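Local coordinates for protein N-acetylglucosamine-specific lectin (Saxidomus purpuratus, PDB 6A7T) that is a C-type lectin that binds N-acetylglucosamine and recognises carbohydrate without depending on calcium, at residues A[69-72]-A[73-77]; A[82-85]-A[86-89]; A[92-95]-A[96-99]; A[140-143]-A[144-148]. All blocks are in the same frame, centred on the assembly; numbering follows the deposited sequence.

Contact 1 (A[69-72]-A[73-77]); sequences EEDD and FIRGV. With CA (calcium ion), chain C.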
loop_
_atom_site.group_PDB
_atom_site.type_symbol
_atom_site.label_atom_id
_atom_site.label_comp_id
_atom_site.label_asym_id
_atom_site.label_seq_id
_atom_site.Cartn_x
_atom_site.Cartn_y
_atom_site.Cartn_z
ATOM N N GLU A 69 0.288 1.854 11.131
ATOM C CA GLU A 69 -0.599 1.122 10.223
ATOM C C GLU A 69 0.099 -0.189 9.779
ATOM O O GLU A 69 -0.517 -1.295 9.731
ATOM C CB GLU A 69 -0.975 1.921 8.976
ATOM C CG GLU A 69 -1.821 3.147 9.226
ATOM C CD GLU A 69 -1.079 4.444 9.550
ATOM O OE1 GLU A 69 0.098 4.409 9.967
ATOM O OE2 GLU A 69 -1.723 5.501 9.453
ATOM N N GLU A 70 1.392 -0.065 9.463
ATOM C CA GLU A 70 2.134 -1.258 8.960
ATOM C C GLU A 70 2.384 -2.209 10.115
ATOM O O GLU A 70 2.330 -3.452 9.958
ATOM C CB GLU A 70 3.439 -0.827 8.274
ATOM C CG GLU A 70 4.200 -1.985 7.587
ATOM C CD GLU A 70 5.483 -1.542 6.898
ATOM O OE1 GLU A 70 5.982 -2.309 6.083
ATOM O OE2 GLU A 70 5.980 -0.393 7.118
ATOM N N ASP A 71 2.689 -1.633 11.274
ATOM C CA ASP A 71 2.914 -2.386 12.491
ATOM C C ASP A 71 1.674 -3.236 12.779
ATOM O O ASP A 71 1.788 -4.427 13.082
ATOM C CB ASP A 71 3.246 -1.449 13.639
ATOM C CG ASP A 71 3.525 -2.132 14.953
ATOM O OD1 ASP A 71 4.505 -2.852 15.055
ATOM O OD2 ASP A 71 2.708 -1.876 15.917
ATOM N N ASP A 72 0.503 -2.624 12.643
ATOM C CA ASP A 72 -0.751 -3.315 12.938
ATOM C C ASP A 72 -0.952 -4.477 11.963
ATOM O O ASP A 72 -1.351 -5.593 12.367
ATOM C CB ASP A 72 -1.935 -2.323 12.972
ATOM C CG ASP A 72 -1.966 -1.356 14.171
ATOM O OD1 ASP A 72 -1.233 -1.574 15.165
ATOM O OD2 ASP A 72 -2.735 -0.327 14.101
ATOM N N PHE A 73 -0.724 -4.241 10.677
ATOM C CA PHE A 73 -0.839 -5.237 9.680
ATOM C C PHE A 73 0.026 -6.429 10.081
ATOM O O PHE A 73 -0.416 -7.555 10.054
ATOM C CB PHE A 73 -0.432 -4.707 8.296
ATOM C CG PHE A 73 -0.146 -5.796 7.312
ATOM C CD1 PHE A 73 -1.168 -6.593 6.816
ATOM C CD2 PHE A 73 1.165 -6.056 6.920
ATOM C CE1 PHE A 73 -0.895 -7.645 5.943
ATOM C CE2 PHE A 73 1.429 -7.098 6.048
ATOM C CZ PHE A 73 0.407 -7.873 5.548
ATOM N N ILE A 74 1.310 -6.182 10.386
ATOM C CA ILE A 74 2.239 -7.281 10.670
ATOM C C ILE A 74 1.738 -8.052 11.888
ATOM O O ILE A 74 1.712 -9.284 11.866
ATOM C CB ILE A 74 3.662 -6.747 10.855
ATOM C CG1 ILE A 74 4.205 -6.209 9.532
ATOM C CG2 ILE A 74 4.556 -7.811 11.461
ATOM C CD1 ILE A 74 5.411 -5.318 9.659
ATOM N N ARG A 75 1.356 -7.315 12.941
ATOM C CA ARG A 75 0.896 -7.940 14.159
ATOM C C ARG A 75 -0.317 -8.821 13.845
ATOM O O ARG A 75 -0.447 -9.909 14.419
ATOM C CB ARG A 75 0.598 -6.906 15.234
ATOM C CG ARG A 75 0.281 -7.567 16.573
ATOM C CD ARG A 75 0.058 -6.566 17.673
ATOM N NE ARG A 75 1.249 -5.809 17.978
ATOM C CZ ARG A 75 1.558 -4.616 17.508
ATOM N NH1 ARG A 75 0.702 -3.899 16.817
ATOM N NH2 ARG A 75 2.780 -4.164 17.752
ATOM N N GLY A 76 -1.211 -8.315 12.992
ATOM C CA GLY A 76 -2.416 -9.089 12.561
ATOM C C GLY A 76 -2.100 -10.470 12.025
ATOM O O GLY A 76 -2.821 -11.429 12.333
ATOM N N VAL A 77 -1.029 -10.600 11.234
ATOM C CA VAL A 77 -0.619 -11.861 10.674
ATOM C C VAL A 77 0.066 -12.714 11.751
ATOM O O VAL A 77 -0.361 -13.864 12.016
ATOM C CB VAL A 77 0.286 -11.659 9.439
ATOM C CG1 VAL A 77 0.751 -12.988 8.865
ATOM C CG2 VAL A 77 -0.429 -10.859 8.355
HETATM CA CA CA C . 7.753 -0.917 5.221
HETATM O O HOH W 1 -2.260 -3.942 16.646
HETATM O O HOH W 2 6.168 0.530 3.989
HETATM O O HOH W 3 9.266 -0.034 3.455
#

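Contact 2 (A[82-85]-A[86-89]); sequences SAFH and YYWI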
loop_
_atom_site.group_PDB
_atom_site.type_symbol
_atom_site.label_atom_id
_atom_site.label_comp_id
_atom_site.label_asym_id
_atom_site.label_seq_id
_atom_site.Cartn_x
_atom_site.Cartn_y
_atom_site.Cartn_z
ATOM N N SER A 82 0.637 -19.545 16.503
ATOM C CA SER A 82 1.305 -19.735 17.813
ATOM C C SER A 82 2.480 -20.729 17.749
ATOM O O SER A 82 2.996 -21.095 18.776
ATOM C CB SER A 82 0.307 -20.143 18.871
ATOM O OG SER A 82 -0.258 -21.394 18.514
ATOM N N ALA A 83 2.941 -21.127 16.563
ATOM C CA ALA A 83 4.145 -21.976 16.441
ATOM C C ALA A 83 5.399 -21.171 16.784
ATOM O O ALA A 83 6.354 -21.684 17.353
ATOM C CB ALA A 83 4.281 -22.526 15.054
ATOM N N PHE A 84 5.412 -19.907 16.345
ATOM C CA PHE A 84 6.597 -19.063 16.485
ATOM C C PHE A 84 6.321 -17.899 17.426
ATOM O O PHE A 84 5.260 -17.283 17.360
ATOM C CB PHE A 84 7.007 -18.500 15.122
ATOM C CG PHE A 84 7.396 -19.564 14.141
ATOM C CD1 PHE A 84 8.529 -20.332 14.333
ATOM C CD2 PHE A 84 6.582 -19.846 13.066
ATOM C CE1 PHE A 84 8.888 -21.324 13.445
ATOM C CE2 PHE A 84 6.902 -20.874 12.203
ATOM C CZ PHE A 84 8.053 -21.609 12.389
ATOM N N HIS A 85 7.325 -17.553 18.258
ATOM C CA HIS A 85 7.186 -16.484 19.239
ATOM C C HIS A 85 8.029 -15.254 18.871
ATOM O O HIS A 85 7.991 -14.273 19.562
ATOM C CB HIS A 85 7.568 -16.991 20.661
ATOM C CG HIS A 85 6.899 -18.289 21.005
ATOM N ND1 HIS A 85 5.516 -18.457 20.918
ATOM C CD2 HIS A 85 7.401 -19.484 21.409
ATOM C CE1 HIS A 85 5.199 -19.699 21.233
ATOM N NE2 HIS A 85 6.332 -20.350 21.569
ATOM N N TYR A 86 8.831 -15.345 17.801
ATOM C CA TYR A 86 9.562 -14.172 17.311
ATOM C C TYR A 86 9.816 -14.342 15.815
ATOM O O TYR A 86 9.863 -15.451 15.321
ATOM C CB TYR A 86 10.899 -13.967 18.035
ATOM C CG TYR A 86 11.969 -15.002 17.786
ATOM C CD1 TYR A 86 12.018 -16.211 18.463
ATOM C CD2 TYR A 86 12.996 -14.737 16.902
ATOM C CE1 TYR A 86 13.018 -17.147 18.216
ATOM C CE2 TYR A 86 14.001 -15.655 16.657
ATOM C CZ TYR A 86 14.022 -16.867 17.312
ATOM O OH TYR A 86 15.053 -17.725 17.004
ATOM N N TYR A 87 9.921 -13.198 15.131
ATOM C CA TYR A 87 10.253 -13.123 13.704
ATOM C C TYR A 87 11.330 -12.056 13.532
ATOM O O TYR A 87 11.136 -10.959 13.983
ATOM C CB TYR A 87 9.035 -12.724 12.868
ATOM C CG TYR A 87 7.955 -13.759 12.724
ATOM C CD1 TYR A 87 7.069 -13.997 13.753
ATOM C CD2 TYR A 87 7.785 -14.457 11.543
ATOM C CE1 TYR A 87 6.034 -14.914 13.623
ATOM C CE2 TYR A 87 6.761 -15.386 11.397
ATOM C CZ TYR A 87 5.883 -15.616 12.446
ATOM O OH TYR A 87 4.880 -16.561 12.354
ATOM N N TRP A 88 12.364 -12.367 12.747
ATOM C CA TRP A 88 13.361 -11.329 12.395
ATOM C C TRP A 88 12.776 -10.261 11.480
ATOM O O TRP A 88 12.029 -10.599 10.525
ATOM C CB TRP A 88 14.579 -11.963 11.705
ATOM C CG TRP A 88 15.361 -12.880 12.597
ATOM C CD1 TRP A 88 15.673 -14.164 12.326
ATOM C CD2 TRP A 88 15.877 -12.618 13.920
ATOM N NE1 TRP A 88 16.411 -14.713 13.339
ATOM C CE2 TRP A 88 16.521 -13.803 14.334
ATOM C CE3 TRP A 88 15.878 -11.505 14.767
ATOM C CZ2 TRP A 88 17.190 -13.913 15.556
ATOM C CZ3 TRP A 88 16.529 -11.615 15.983
ATOM C CH2 TRP A 88 17.154 -12.808 16.359
ATOM N N ILE A 89 13.203 -9.009 11.698
ATOM C CA ILE A 89 12.821 -7.873 10.861
ATOM C C ILE A 89 14.076 -7.058 10.513
ATOM O O ILE A 89 15.139 -7.329 11.000
ATOM C CB ILE A 89 11.734 -7.003 11.500
ATOM C CG1 ILE A 89 12.202 -6.331 12.800
ATOM C CG2 ILE A 89 10.491 -7.834 11.724
ATOM C CD1 ILE A 89 11.194 -5.352 13.398
#

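Contact 3 (A[92-95]-A[96-99]); sequences SWDA and EHSE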
loop_
_atom_site.group_PDB
_atom_site.type_symbol
_atom_site.label_atom_id
_atom_site.label_comp_id
_atom_site.label_asym_id
_atom_site.label_seq_id
_atom_site.Cartn_x
_atom_site.Cartn_y
_atom_site.Cartn_z
ATOM N N SER A 92 18.549 -3.088 12.894
ATOM C CA SER A 92 19.760 -3.528 13.518
ATOM C C SER A 92 20.550 -2.275 13.919
ATOM O O SER A 92 20.275 -1.188 13.504
ATOM C CB SER A 92 20.627 -4.424 12.629
ATOM O OG SER A 92 21.141 -3.689 11.546
ATOM N N TRP A 93 21.564 -2.531 14.709
ATOM C CA TRP A 93 22.461 -1.537 15.229
ATOM C C TRP A 93 23.331 -1.001 14.106
ATOM O O TRP A 93 24.001 -1.759 13.408
ATOM C CB TRP A 93 23.339 -2.127 16.324
ATOM C CG TRP A 93 24.246 -1.115 16.951
ATOM C CD1 TRP A 93 25.581 -0.913 16.704
ATOM C CD2 TRP A 93 23.870 -0.174 17.962
ATOM N NE1 TRP A 93 26.048 0.115 17.491
ATOM C CE2 TRP A 93 25.025 0.580 18.275
ATOM C CE3 TRP A 93 22.681 0.084 18.631
ATOM C CZ2 TRP A 93 25.007 1.575 19.249
ATOM C CZ3 TRP A 93 22.654 1.086 19.568
ATOM C CH2 TRP A 93 23.805 1.809 19.876
ATOM N N ASP A 94 23.294 0.308 13.978
ATOM C CA ASP A 94 24.154 1.027 13.027
ATOM C C ASP A 94 25.280 1.670 13.837
ATOM O O ASP A 94 24.983 2.545 14.662
ATOM C CB ASP A 94 23.390 2.108 12.307
ATOM C CG ASP A 94 24.133 2.831 11.208
ATOM O OD1 ASP A 94 25.042 3.647 11.521
ATOM O OD2 ASP A 94 23.787 2.544 10.014
ATOM N N ALA A 95 26.516 1.225 13.603
ATOM C CA ALA A 95 27.615 1.604 14.465
ATOM C C ALA A 95 27.934 3.087 14.242
ATOM O O ALA A 95 28.350 3.787 15.213
ATOM C CB ALA A 95 28.790 0.704 14.283
ATOM N N GLU A 96 27.877 3.563 12.993
ATOM C CA GLU A 96 28.213 4.975 12.747
ATOM C C GLU A 96 27.230 5.910 13.483
ATOM O O GLU A 96 27.664 6.912 14.111
ATOM C CB GLU A 96 28.277 5.279 11.251
ATOM C CG GLU A 96 29.468 4.629 10.575
ATOM C CD GLU A 96 29.271 3.220 10.006
ATOM O OE1 GLU A 96 28.307 2.499 10.449
ATOM O OE2 GLU A 96 30.131 2.797 9.182
ATOM N N HIS A 97 25.921 5.624 13.384
ATOM C CA HIS A 97 24.909 6.449 14.019
ATOM C C HIS A 97 24.845 6.167 15.520
ATOM O O HIS A 97 24.405 7.043 16.291
ATOM C CB HIS A 97 23.513 6.211 13.445
ATOM C CG HIS A 97 23.253 6.818 12.130
ATOM N ND1 HIS A 97 23.189 8.174 11.925
ATOM C CD2 HIS A 97 22.952 6.225 10.957
ATOM C CE1 HIS A 97 22.879 8.387 10.669
ATOM N NE2 HIS A 97 22.734 7.208 10.066
ATOM N N SER A 98 25.281 4.973 15.933
ATOM C CA SER A 98 25.242 4.511 17.325
ATOM C C SER A 98 23.781 4.426 17.795
ATOM O O SER A 98 23.390 4.913 18.858
ATOM C CB SER A 98 26.095 5.393 18.233
ATOM O OG SER A 98 26.896 4.632 19.147
ATOM N N GLU A 99 22.953 3.784 16.979
ATOM C CA GLU A 99 21.616 3.517 17.351
ATOM C C GLU A 99 21.037 2.476 16.409
ATOM O O GLU A 99 21.609 2.202 15.410
ATOM C CB GLU A 99 20.762 4.774 17.255
ATOM C CG GLU A 99 20.574 5.353 15.890
ATOM C CD GLU A 99 19.989 6.751 15.920
ATOM O OE1 GLU A 99 19.987 7.348 17.017
ATOM O OE2 GLU A 99 19.486 7.220 14.887
HETATM O O HOH W 4 26.089 2.822 8.676
HETATM O O HOH W 5 27.212 0.137 10.966
HETATM O O HOH W 6 28.199 3.016 17.636
#

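Contact 4 (A[140-143]-A[144-148]); sequences HQDC and VNTKG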
loop_
_atom_site.group_PDB
_atom_site.type_symbol
_atom_site.label_atom_id
_atom_site.label_comp_id
_atom_site.label_asym_id
_atom_site.label_seq_id
_atom_site.Cartn_x
_atom_site.Cartn_y
_atom_site.Cartn_z
ATOM N N HIS A 140 18.133 -8.546 19.996
ATOM C CA HIS A 140 18.810 -9.764 20.263
ATOM C C HIS A 140 20.268 -9.576 19.817
ATOM O O HIS A 140 20.514 -9.091 18.717
ATOM C CB HIS A 140 18.183 -10.964 19.517
ATOM C CG HIS A 140 18.797 -12.280 19.851
ATOM N ND1 HIS A 140 18.583 -12.895 21.085
ATOM C CD2 HIS A 140 19.528 -13.169 19.131
ATOM C CE1 HIS A 140 19.172 -14.072 21.099
ATOM N NE2 HIS A 140 19.791 -14.256 19.926
ATOM N N GLN A 141 21.216 -9.984 20.662
ATOM C CA GLN A 141 22.615 -9.613 20.401
ATOM C C GLN A 141 23.354 -10.670 19.558
ATOM O O GLN A 141 24.528 -10.474 19.209
ATOM C CB GLN A 141 23.245 -9.253 21.754
ATOM C CG GLN A 141 23.055 -7.778 22.095
ATOM C CD GLN A 141 21.639 -7.377 22.433
ATOM O OE1 GLN A 141 20.906 -8.108 23.077
ATOM N NE2 GLN A 141 21.255 -6.173 22.063
ATOM N N ASP A 142 22.716 -11.765 19.164
ATOM C CA ASP A 142 23.327 -12.694 18.268
ATOM C C ASP A 142 22.636 -12.653 16.897
ATOM O O ASP A 142 21.603 -13.266 16.694
ATOM C CB ASP A 142 23.286 -14.115 18.808
ATOM C CG ASP A 142 23.751 -15.155 17.814
ATOM O OD1 ASP A 142 24.488 -14.792 16.827
ATOM O OD2 ASP A 142 23.347 -16.316 17.998
ATOM N N CYS A 143 23.283 -11.949 15.975
ATOM C CA CYS A 143 22.693 -11.679 14.635
ATOM C C CYS A 143 23.088 -12.762 13.640
ATOM O O CYS A 143 22.748 -12.641 12.444
ATOM C CB CYS A 143 23.102 -10.296 14.166
ATOM S SG CYS A 143 22.396 -9.024 15.241
ATOM N N VAL A 144 23.748 -13.836 14.093
ATOM C CA VAL A 144 24.262 -14.842 13.228
ATOM C C VAL A 144 23.625 -16.203 13.509
ATOM O O VAL A 144 23.164 -16.878 12.602
ATOM C CB VAL A 144 25.804 -14.886 13.278
ATOM C CG1 VAL A 144 26.348 -15.925 12.331
ATOM C CG2 VAL A 144 26.405 -13.517 12.966
ATOM N N ASN A 145 23.690 -16.658 14.770
ATOM C CA ASN A 145 23.467 -18.062 15.065
ATOM C C ASN A 145 22.155 -18.342 15.813
ATOM O O ASN A 145 21.990 -19.468 16.352
ATOM C CB ASN A 145 24.667 -18.604 15.857
ATOM C CG ASN A 145 25.918 -18.590 15.013
ATOM O OD1 ASN A 145 26.921 -17.976 15.403
ATOM N ND2 ASN A 145 25.856 -19.196 13.842
ATOM N N THR A 146 21.234 -17.389 15.877
ATOM C CA THR A 146 19.929 -17.617 16.471
ATOM C C THR A 146 18.898 -17.693 15.351
ATOM O O THR A 146 18.657 -16.702 14.664
ATOM C CB THR A 146 19.587 -16.556 17.501
ATOM O OG1 THR A 146 20.654 -16.496 18.458
ATOM C CG2 THR A 146 18.238 -16.796 18.150
ATOM N N LYS A 147 18.310 -18.873 15.188
ATOM C CA LYS A 147 17.605 -19.213 13.948
ATOM C C LYS A 147 16.116 -19.047 14.194
ATOM O O LYS A 147 15.593 -19.752 15.014
ATOM C CB LYS A 147 17.885 -20.646 13.484
ATOM C CG LYS A 147 19.291 -20.892 12.957
ATOM C CD LYS A 147 19.462 -22.299 12.399
ATOM C CE LYS A 147 20.884 -22.628 12.046
ATOM N NZ LYS A 147 21.020 -24.057 11.695
ATOM N N GLY A 148 15.455 -18.159 13.432
ATOM C CA GLY A 148 14.040 -17.977 13.532
ATOM C C GLY A 148 13.435 -17.650 12.168
ATOM O O GLY A 148 14.175 -17.448 11.193
HETATM O O HOH W 7 20.562 -14.762 14.532
#

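Contact 1 (A[69-72]-A[73-77])
Asp-71 and Arg-75, one turn apart on helix 68-78 of the C-type lectin domain, illustrate the i to i+4 salt bridge, here widened by Asp-72 into a network. The arginine sets out with CB 3.5 Å from Asp-71 O, the carbonyl that also accepts its backbone N-H. CG lies anti to the backbone N (chi1 -173°), and a bend at chi3 (-65°) then swings the guanidinium back over the preceding turn. CZ comes to 3.4 Å from Asp-71 OD2, and both terminal nitrogens donate to that one oxygen, Arg-75 NH1 at 3.0 Å and NH2 at 2.9 Å. They arrive from the same face of the carboxylate, NH2 on the syn side and NH1 from above the plane. OD2 stays in the guanidinium plane, although the two flat groups are turned 68° apart. Trp-135 O is a further acceptor for NH2, and Tyr-127 OH, on strand 124-130, bonds Asp-71 OD1. Glu-70 reaches in another direction: its extended chain passes Ile-74 CD1, then binds calcium through both OE1 and OE2 in a site shared with Thr-64, Glu-66 and Glu-153, and Tyr-39 OH also hydrogen-bonds OE1. NH1 of the arginine has a second carboxylate partner: Asp-72 OD1 forms a longer salt bridge to Arg-75 NH1 at 3.4 Å, and a water bridges the pair, donating to OD1 and accepting from NH1.

Contact 2 (A[82-85]-A[86-89])
Between Phe-84 and Tyr-87 the backbone is extended at Phe-84, kinks at His-85 (psi -5°) and becomes extended again from Tyr-86 onward, where strand 86-94 begins. Across this kink the aromatic side chains of residues 84 and 87 meet without any hydrogen bond between the segments, an example of aromatic packing where the loop enters strand 86-94 of the C-type lectin domain. Both side chains carry CG anti to their own carbonyl carbon and cross at about a right angle. Their rings form an offset edge-to-face pair, the edge of Phe-84 directed at the face of Tyr-87, with centroids 6.0 Å apart and planes at 69°. The nearest atoms belong to the phenol end of the tyrosine: Phe-84 CD2 lies 3.8 Å from Tyr-87 OH, and Phe-84 CB lies 4.0 Å from Tyr-87 CE1. Ala-83 CB sits over one face of the Phe-84 ring, toward its rim. Tyr-86 takes a different course, with CG placed between its backbone N and carbonyl carbon (chi1 68°). Its ring leads on to Trp-88, where Tyr-86 CE2 stands 3.7 Å above the indole plane near the rim. In the fold, Pro-149 of strand 148-154 touches both Phe-84 and Tyr-87, while Ile-151 packs on Tyr-87 as well. Backbone bonds from His-85 to Asn-129 and from Tyr-87 to Tyr-127 lay this strand antiparallel to strand 124-130, with the loop from helix 68-78 leading into it.

Contact 3 (A[92-95]-A[96-99])
Trp-93 lies flat against the Ser-98 to Glu-99 peptide, so that one face of the indole covers the returning backbone. With CG anti to the backbone N (chi1 -177°), the six-membered part of the ring is carried across the turn. Glu-99 N sits 3.6 Å above the ring plane, offset toward the rim, and Trp-93 CH2 approaches Ser-98 O to 3.3 Å. The indole also meets Tyr-100, in strand 99-102, edge-to-face. Asp-94 works on the turn in a different way. Its OD1 receives the backbone N-H of His-97 in a nearly straight bond of 2.9 Å, on the anti side of the carboxylate, so the side chain braces the turn from within. The imidazole of His-97 crosses this carboxylate obliquely, the planes 49° apart, with His-97 CD2 3.4 Å from Asp-94 OD1. Glu-96 brings a second negative group near: its OE1 is 3.6 Å from Asp-94 OD1. One water donates to both Asp-94 OD2 and Glu-96 OE1 and probably eases this proximity, and another links Ala-95 N to the same OE1. Glu-99 OE2 forms a salt bridge with Arg-101. The two arms of the turn are joined by backbone bonds: Asp-94 N donates to Glu-99 O at 2.9 Å, while Asp-94 O receives weak bonds from both Ser-98 N and Glu-99 N. With Ser-98 in a left-handed backbone conformation (phi 63°), two residues face one, the G1 beta bulge of the hairpin between strands 86-94 and 99-102.

Contact 4 (A[140-143]-A[144-148])
The imidazole of His-140 meets Thr-146 at its edge, and the carboxylate of Asp-142 gathers three donors on one face; together they organise an Asx turn in the loop before strand 148-154 of the C-type lectin fold. His-140 holds CG anti to the backbone N (chi1 -176°), which sends its ring across the loop toward the threonine. There NE2 donates to Thr-146 OG1 at 2.8 Å, the hydroxyl lying slightly off the ring plane and the bond somewhat bent (148°). The methyl flanks the same nitrogen, with Thr-146 CG2 3.5 Å from His-140 NE2. The hydroxyl in turn donates a hydrogen bond to Asp-142 OD2 at 2.7 Å, approaching from above the carboxylate plane. The other oxygen, Asp-142 OD1, accepts twice: from Val-144 N at 3.0 Å, which closes the Asx turn, and from Asn-145 N at 2.9 Å, on the syn side. His-140 belongs, with Arg-117 and Asn-138, to the N-acetylglucosamine site, which holds no sugar in this chain. The chain of bonds probably helps set its ring, which would make Asp-142 a second-shell residue. Next to it, Cys-143 is joined by a disulfide to Cys-124, which pins the turn to strand 124-130. The backbone is bridged too: a single water donates to Asp-142 O at 2.8 Å and to Thr-146 O at 2.7 Å.

Along the chain the contacts follow one another within one C-type lectin domain. Contact 1 lies in helix 68-78, and the loop after it leads to contact 2, centres about 14 Å apart. Strand 86-94, in one antiparallel sheet with strands 99-102, 124-130 and 136-140, begins in contact 2 and ends in contact 3, about 24 Å between centres; strand 136-140 leads into contact 4. Contacts 2 and 4 touch through weak bonds, Trp-88 NE1 with Thr-146 O and Tyr-86 OH with Lys-147 O, so the strand's start lies against the loop that follows His-140. Contact 1, with its calcium ligand, lies across the chain's centre from contacts 3 and 4, about 25 and 23 Å away between centres.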